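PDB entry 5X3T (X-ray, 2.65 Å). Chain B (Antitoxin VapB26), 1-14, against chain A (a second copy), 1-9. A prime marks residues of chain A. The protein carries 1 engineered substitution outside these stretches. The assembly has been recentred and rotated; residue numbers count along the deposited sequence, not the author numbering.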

HETATM    1  N   MSE B   1      15.514   4.570  -3.820  1.00155.31           N
HETATM    2  CA  MSE B   1      16.801   4.707  -4.486  1.00154.67           C
HETATM    3  C   MSE B   1      16.776   4.013  -5.837  1.00150.31           C
HETATM    4  O   MSE B   1      15.796   4.134  -6.569  1.00148.95           O
HETATM    5  CB  MSE B   1      17.924   4.152  -3.597  1.00156.69           C
HETATM    6  CG  MSE B   1      19.231   4.905  -3.709  1.00157.21           C
HETATM    7 SE   MSE B   1      20.385   4.587  -2.171  1.00140.81          SE
HETATM    8  CE  MSE B   1      21.886   5.702  -2.712  1.00129.73           C
ATOM      9  N   ASP B   2      17.839   3.281  -6.163  1.00139.52           N
ATOM     10  CA  ASP B   2      17.953   2.680  -7.487  1.00134.88           C
ATOM     11  C   ASP B   2      16.781   1.756  -7.810  1.00132.27           C
ATOM     12  O   ASP B   2      16.535   0.778  -7.102  1.00131.58           O
ATOM     13  CB  ASP B   2      19.272   1.911  -7.607  1.00129.67           C
ATOM     14  CG  ASP B   2      19.448   1.270  -8.967  1.00123.66           C
ATOM     15  OD1 ASP B   2      19.594   2.013  -9.960  1.00108.65           O
ATOM     16  OD2 ASP B   2      19.441   0.025  -9.041  1.00120.32           O
ATOM     17  N   LYS B   3      16.066   2.084  -8.884  1.00118.50           N
ATOM     18  CA  LYS B   3      14.933   1.289  -9.333  1.00102.80           C
ATOM     19  C   LYS B   3      15.403   0.123 -10.186  1.00 89.84           C
ATOM     20  O   LYS B   3      16.444   0.193 -10.838  1.00 92.22           O
ATOM     21  CB  LYS B   3      13.925   2.150 -10.105  1.00103.99           C
ATOM     22  CG  LYS B   3      13.210   3.192  -9.251  1.00106.19           C
ATOM     23  CD  LYS B   3      12.156   3.951 -10.045  1.00106.08           C
ATOM     24  CE  LYS B   3      12.307   5.462  -9.899  1.00109.09           C
ATOM     25  NZ  LYS B   3      12.505   5.897  -8.487  1.00108.27           N
ATOM     26  N   THR B   4      14.624  -0.950 -10.177  1.00 74.92           N
ATOM     27  CA  THR B   4      15.012  -2.169 -10.869  1.00 75.21           C
ATOM     28  C   THR B   4      14.610  -2.127 -12.340  1.00 69.07           C
ATOM     29  O   THR B   4      13.472  -1.798 -12.679  1.00 67.05           O
ATOM     30  CB  THR B   4      14.383  -3.412 -10.208  1.00 66.20           C
ATOM     31  OG1 THR B   4      14.787  -3.483  -8.834  1.00 65.43           O
ATOM     32  CG2 THR B   4      14.825  -4.677 -10.924  1.00 55.69           C
ATOM     33  N   THR B   5      15.554  -2.459 -13.215  1.00 68.30           N
ATOM     34  CA  THR B   5      15.261  -2.553 -14.639  1.00 66.40           C
ATOM     35  C   THR B   5      14.609  -3.891 -14.966  1.00 55.06           C
ATOM     36  O   THR B   5      15.072  -4.946 -14.532  1.00 53.86           O
ATOM     37  CB  THR B   5      16.527  -2.390 -15.497  1.00 63.93           C
ATOM     38  OG1 THR B   5      17.217  -1.190 -15.123  1.00 71.22           O
ATOM     39  CG2 THR B   5      16.158  -2.323 -16.973  1.00 55.38           C
ATOM     40  N   VAL B   6      13.526  -3.838 -15.731  1.00 60.66           N
ATOM     41  CA  VAL B   6      12.848  -5.045 -16.174  1.00 54.71           C
ATOM     42  C   VAL B   6      12.599  -4.986 -17.673  1.00 61.42           C
ATOM     43  O   VAL B   6      11.933  -4.072 -18.158  1.00 68.96           O
ATOM     44  CB  VAL B   6      11.501  -5.249 -15.453  1.00 54.46           C
ATOM     45  CG1 VAL B   6      10.791  -6.472 -16.010  1.00 56.96           C
ATOM     46  CG2 VAL B   6      11.700  -5.360 -13.949  1.00 53.91           C
ATOM     47  N   TYR B   7      13.140  -5.952 -18.407  1.00 44.92           N
ATOM     48  CA  TYR B   7      12.877  -6.028 -19.837  1.00 53.19           C
ATOM     49  C   TYR B   7      11.692  -6.951 -20.097  1.00 54.99           C
ATOM     50  O   TYR B   7      11.708  -8.131 -19.744  1.00 58.67           O
ATOM     51  CB  TYR B   7      14.120  -6.490 -20.601  1.00 45.04           C
ATOM     52  CG  TYR B   7      15.235  -5.461 -20.634  1.00 43.89           C
ATOM     53  CD1 TYR B   7      15.220  -4.417 -21.555  1.00 47.54           C
ATOM     54  CD2 TYR B   7      16.302  -5.535 -19.749  1.00 52.80           C
ATOM     55  CE1 TYR B   7      16.236  -3.472 -21.587  1.00 49.82           C
ATOM     56  CE2 TYR B   7      17.323  -4.595 -19.776  1.00 51.43           C
ATOM     57  CZ  TYR B   7      17.285  -3.566 -20.697  1.00 51.27           C
ATOM     58  OH  TYR B   7      18.298  -2.629 -20.725  1.00 74.72           O
ATOM     59  N   LEU B   8      10.645  -6.374 -20.675  1.00 47.40           N
ATOM     60  CA  LEU B   8       9.421  -7.097 -20.981  1.00 55.00           C
ATOM     61  C   LEU B   8       9.274  -7.327 -22.481  1.00 54.97           C
ATOM     62  O   LEU B   8       9.382  -6.382 -23.264  1.00 66.03           O
ATOM     63  CB  LEU B   8       8.206  -6.335 -20.451  1.00 62.67           C
ATOM     64  CG  LEU B   8       8.190  -6.089 -18.943  1.00 59.77           C
ATOM     65  CD1 LEU B   8       7.055  -5.152 -18.542  1.00 64.01           C
ATOM     66  CD2 LEU B   8       8.084  -7.413 -18.199  1.00 49.61           C
ATOM     67  N   PRO B   9       9.057  -8.586 -22.892  1.00 54.95           N
ATOM     68  CA  PRO B   9       8.610  -8.806 -24.272  1.00 60.72           C
ATOM     69  C   PRO B   9       7.293  -8.075 -24.508  1.00 62.82           C
ATOM     70  O   PRO B   9       6.550  -7.846 -23.554  1.00 61.40           O
ATOM     71  CB  PRO B   9       8.448 -10.326 -24.364  1.00 46.93           C
ATOM     72  CG  PRO B   9       9.245 -10.878 -23.216  1.00 47.67           C
ATOM     73  CD  PRO B   9       9.175  -9.845 -22.136  1.00 47.49           C
ATOM     74  N   ASP B  10       7.015  -7.701 -25.752  1.00 65.53           N
ATOM     75  CA  ASP B  10       5.854  -6.863 -26.052  1.00 64.81           C
ATOM     76  C   ASP B  10       4.538  -7.542 -25.691  1.00 61.56           C
ATOM     77  O   ASP B  10       3.570  -6.878 -25.309  1.00 55.94           O
ATOM     78  CB  ASP B  10       5.862  -6.467 -27.528  1.00 59.30           C
ATOM     79  CG  ASP B  10       7.026  -5.563 -27.869  1.00 71.33           C
ATOM     80  OD1 ASP B  10       7.271  -4.611 -27.099  1.00 72.47           O
ATOM     81  OD2 ASP B  10       7.696  -5.798 -28.897  1.00 84.66           O
ATOM     82  N   GLU B  11       4.517  -8.863 -25.811  1.00 52.94           N
ATOM     83  CA  GLU B  11       3.375  -9.667 -25.403  1.00 47.67           C
ATOM     84  C   GLU B  11       3.035  -9.366 -23.943  1.00 52.65           C
ATOM     85  O   GLU B  11       1.894  -9.017 -23.580  1.00 55.32           O
ATOM     86  CB  GLU B  11       3.695 -11.149 -25.579  1.00 57.23           C
ATOM     87  CG  GLU B  11       2.655 -11.918 -26.342  1.00 69.75           C
ATOM     88  CD  GLU B  11       2.976 -13.395 -26.446  1.00 81.35           C
ATOM     89  OE1 GLU B  11       2.704 -14.125 -25.471  1.00 75.41           O
ATOM     90  OE2 GLU B  11       3.483 -13.823 -27.504  1.00 88.52           O
ATOM     91  N   LEU B  12       4.073  -9.466 -23.121  1.00 49.71           N
ATOM     92  CA  LEU B  12       3.967  -9.334 -21.682  1.00 49.43           C
ATOM     93  C   LEU B  12       3.714  -7.887 -21.262  1.00 54.42           C
ATOM     94  O   LEU B  12       2.962  -7.628 -20.317  1.00 48.19           O
ATOM     95  CB  LEU B  12       5.248  -9.866 -21.043  1.00 44.07           C
ATOM     96  CG  LEU B  12       5.196 -10.183 -19.558  1.00 53.35           C
ATOM     97  CD1 LEU B  12       4.147 -11.251 -19.344  1.00 56.53           C
ATOM     98  CD2 LEU B  12       6.555 -10.655 -19.052  1.00 50.33           C
ATOM     99  N   LYS B  13       4.350  -6.950 -21.964  1.00 47.36           N
ATOM    100  CA  LYS B  13       4.156  -5.525 -21.709  1.00 54.41           C
ATOM    101  C   LYS B  13       2.692  -5.160 -21.940  1.00 52.58           C
ATOM    102  O   LYS B  13       2.063  -4.474 -21.122  1.00 47.86           O
ATOM    103  CB  LYS B  13       5.061  -4.685 -22.608  1.00 56.54           C
ATOM    104  CG  LYS B  13       4.988  -3.188 -22.343  1.00 51.36           C
ATOM    105  CD  LYS B  13       5.430  -2.866 -20.922  1.00 57.60           C
ATOM    106  CE  LYS B  13       5.534  -1.366 -20.685  1.00 74.06           C
ATOM    107  NZ  LYS B  13       5.911  -1.070 -19.276  1.00 76.04           N
ATOM    108  N   ALA B  14       2.158  -5.638 -23.062  1.00 45.97           N
ATOM    109  CA  ALA B  14       0.752  -5.444 -23.402  1.00 46.91           C
ATOM    110  C   ALA B  14      -0.155  -6.056 -22.347  1.00 54.76           C
ATOM    111  O   ALA B  14      -1.174  -5.466 -21.982  1.00 46.83           O
ATOM    112  CB  ALA B  14       0.448  -6.037 -24.763  1.00 39.30           C
TER
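Chain A 1-9: MDKTTVYLP

Chain A residues 2-6 form an extended strand running antiparallel to strand 4-8 of chain B, the two N-to-C directions 146° apart and the axes 4.7 Å apart at closest approach. The register centres on Thr5 opposite Thr5′, a non-hydrogen-bonded pair with CA atoms 4.7 Å apart. On one side of it Thr4 pairs with Val6′ (Thr4 N to Val6′ O 2.9 Å, Val6′ N to Thr4 O 3.0 Å); on the other Val6 pairs with Thr4′ (Val6 N to Thr4′ O 2.7 Å, Thr4′ N to Val6 O 2.9 Å). The ladder loosens at Leu8 and Asp2′, whose two backbone bonds are weak, both 3.3 Å (Leu8 N to Asp2′ O, Asp2′ N to Leu8 O).

Met1′ covers the most surface. Its CA-to-CB bond points away, yet chi1 t and chi2 p bring the end back, placing SE 3.3 Å from Leu8 O and CE 3.6 Å from Tyr7 CB. Thr4′, chi1 m, shares its sheet face with Val6 and Leu8; its OG1 accepts a hydrogen bond from Lys13 NZ (3.0 Å) on the following helix and lies 3.6 Å from Leu8 CD1. Tyr7 projects from the face of Thr5 and Lys3′, where Lys3′ NZ approaches the ring edge and donates to Tyr7 OH at 2.7 Å.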

HETATM    1  N   MSE A   1      11.044  -5.043 -27.552  1.00 94.76           N
HETATM    2  CA  MSE A   1      11.394  -5.173 -26.147  1.00 91.58           C
HETATM    3  C   MSE A   1      11.425  -3.804 -25.488  1.00 94.32           C
HETATM    4  O   MSE A   1      12.317  -3.000 -25.759  1.00 97.70           O
HETATM    5  CB  MSE A   1      12.751  -5.866 -25.989  1.00 83.65           C
HETATM    6  CG  MSE A   1      13.003  -6.398 -24.591  1.00 86.09           C
HETATM    7 SE   MSE A   1      12.012  -8.056 -24.409  1.00123.23          SE
HETATM    8  CE  MSE A   1      13.032  -8.923 -23.011  1.00 93.13           C
ATOM      9  N   ASP A   2      10.444  -3.538 -24.632  1.00 88.95           N
ATOM     10  CA  ASP A   2      10.378  -2.263 -23.934  1.00 95.52           C
ATOM     11  C   ASP A   2      11.146  -2.333 -22.632  1.00 89.34           C
ATOM     12  O   ASP A   2      11.050  -3.311 -21.890  1.00 79.57           O
ATOM     13  CB  ASP A   2       8.924  -1.851 -23.664  1.00100.85           C
ATOM     14  CG  ASP A   2       8.190  -1.431 -24.926  1.00108.90           C
ATOM     15  OD1 ASP A   2       8.864  -1.155 -25.937  1.00110.24           O
ATOM     16  OD2 ASP A   2       6.941  -1.379 -24.912  1.00 89.22           O
ATOM     17  N   LYS A   3      11.902  -1.281 -22.351  1.00 75.76           N
ATOM     18  CA  LYS A   3      12.659  -1.209 -21.119  1.00 68.58           C
ATOM     19  C   LYS A   3      11.807  -0.561 -20.035  1.00 78.60           C
ATOM     20  O   LYS A   3      11.473   0.620 -20.115  1.00 88.20           O
ATOM     21  CB  LYS A   3      13.957  -0.430 -21.343  1.00 69.37           C
ATOM     22  CG  LYS A   3      14.599   0.076 -20.068  1.00 72.77           C
ATOM     23  CD  LYS A   3      16.115   0.196 -20.196  1.00 83.73           C
ATOM     24  CE  LYS A   3      16.575   0.522 -21.612  1.00 87.12           C
ATOM     25  NZ  LYS A   3      17.821  -0.224 -21.949  1.00 90.73           N
ATOM     26  N   THR A   4      11.470  -1.349 -19.019  1.00 73.65           N
ATOM     27  CA  THR A   4      10.616  -0.893 -17.927  1.00 76.97           C
ATOM     28  C   THR A   4      11.405  -0.734 -16.631  1.00 70.48           C
ATOM     29  O   THR A   4      12.288  -1.534 -16.325  1.00 73.29           O
ATOM     30  CB  THR A   4       9.448  -1.872 -17.691  1.00 73.92           C
ATOM     31  OG1 THR A   4       8.687  -2.002 -18.896  1.00 77.45           O
ATOM     32  CG2 THR A   4       8.528  -1.384 -16.570  1.00 67.86           C
ATOM     33  N   THR A   5      11.084   0.309 -15.876  1.00 74.49           N
ATOM     34  CA  THR A   5      11.714   0.551 -14.588  1.00 67.33           C
ATOM     35  C   THR A   5      10.667   0.577 -13.483  1.00 68.94           C
ATOM     36  O   THR A   5       9.728   1.372 -13.524  1.00 70.46           O
ATOM     37  CB  THR A   5      12.489   1.870 -14.585  1.00 71.46           C
ATOM     38  OG1 THR A   5      11.643   2.916 -15.077  1.00 66.79           O
ATOM     39  CG2 THR A   5      13.716   1.763 -15.478  1.00 70.88           C
ATOM     40  N   VAL A   6      10.823  -0.299 -12.500  1.00 62.42           N
ATOM     41  CA  VAL A   6       9.882  -0.347 -11.391  1.00 62.86           C
ATOM     42  C   VAL A   6      10.600  -0.237 -10.059  1.00 67.25           C
ATOM     43  O   VAL A   6      11.714  -0.733  -9.902  1.00 70.02           O
ATOM     44  CB  VAL A   6       9.050  -1.642 -11.406  1.00 66.94           C
ATOM     45  CG1 VAL A   6       8.221  -1.707 -12.667  1.00 65.51           C
ATOM     46  CG2 VAL A   6       9.950  -2.869 -11.292  1.00 71.65           C
ATOM     47  N   TYR A   7       9.971   0.429  -9.099  1.00 63.06           N
ATOM     48  CA  TYR A   7      10.487   0.373  -7.743  1.00 65.71           C
ATOM     49  C   TYR A   7      10.024  -0.917  -7.087  1.00 62.53           C
ATOM     50  O   TYR A   7       8.834  -1.231  -7.073  1.00 58.27           O
ATOM     51  CB  TYR A   7      10.052   1.573  -6.901  1.00 60.46           C
ATOM     52  CG  TYR A   7      10.803   1.644  -5.586  1.00 61.13           C
ATOM     53  CD1 TYR A   7      12.028   2.290  -5.495  1.00 75.04           C
ATOM     54  CD2 TYR A   7      10.306   1.021  -4.445  1.00 58.49           C
ATOM     55  CE1 TYR A   7      12.725   2.339  -4.298  1.00 83.62           C
ATOM     56  CE2 TYR A   7      10.995   1.062  -3.246  1.00 65.55           C
ATOM     57  CZ  TYR A   7      12.203   1.722  -3.177  1.00 80.52           C
ATOM     58  OH  TYR A   7      12.884   1.760  -1.979  1.00 70.43           O
ATOM     59  N   LEU A   8      10.984  -1.682  -6.584  1.00 56.95           N
ATOM     60  CA  LEU A   8      10.703  -2.880  -5.808  1.00 57.60           C
ATOM     61  C   LEU A   8      11.207  -2.641  -4.393  1.00 57.57           C
ATOM     62  O   LEU A   8      12.392  -2.361  -4.205  1.00 66.14           O
ATOM     63  CB  LEU A   8      11.376  -4.105  -6.427  1.00 65.86           C
ATOM     64  CG  LEU A   8      10.909  -4.495  -7.832  1.00 62.56           C
ATOM     65  CD1 LEU A   8      11.682  -5.699  -8.355  1.00 63.75           C
ATOM     66  CD2 LEU A   8       9.412  -4.771  -7.841  1.00 61.96           C
ATOM     67  N   PRO A   9      10.314  -2.704  -3.392  1.00 68.36           N
ATOM     68  CA  PRO A   9      10.845  -2.526  -2.036  1.00 66.28           C
ATOM     69  C   PRO A   9      11.812  -3.648  -1.652  1.00 72.19           C
ATOM     70  O   PRO A   9      11.706  -4.754  -2.178  1.00 74.00           O
ATOM     71  CB  PRO A   9       9.592  -2.553  -1.156  1.00 68.61           C
ATOM     72  CG  PRO A   9       8.465  -2.222  -2.077  1.00 65.83           C
ATOM     73  CD  PRO A   9       8.846  -2.806  -3.404  1.00 65.13           C
TER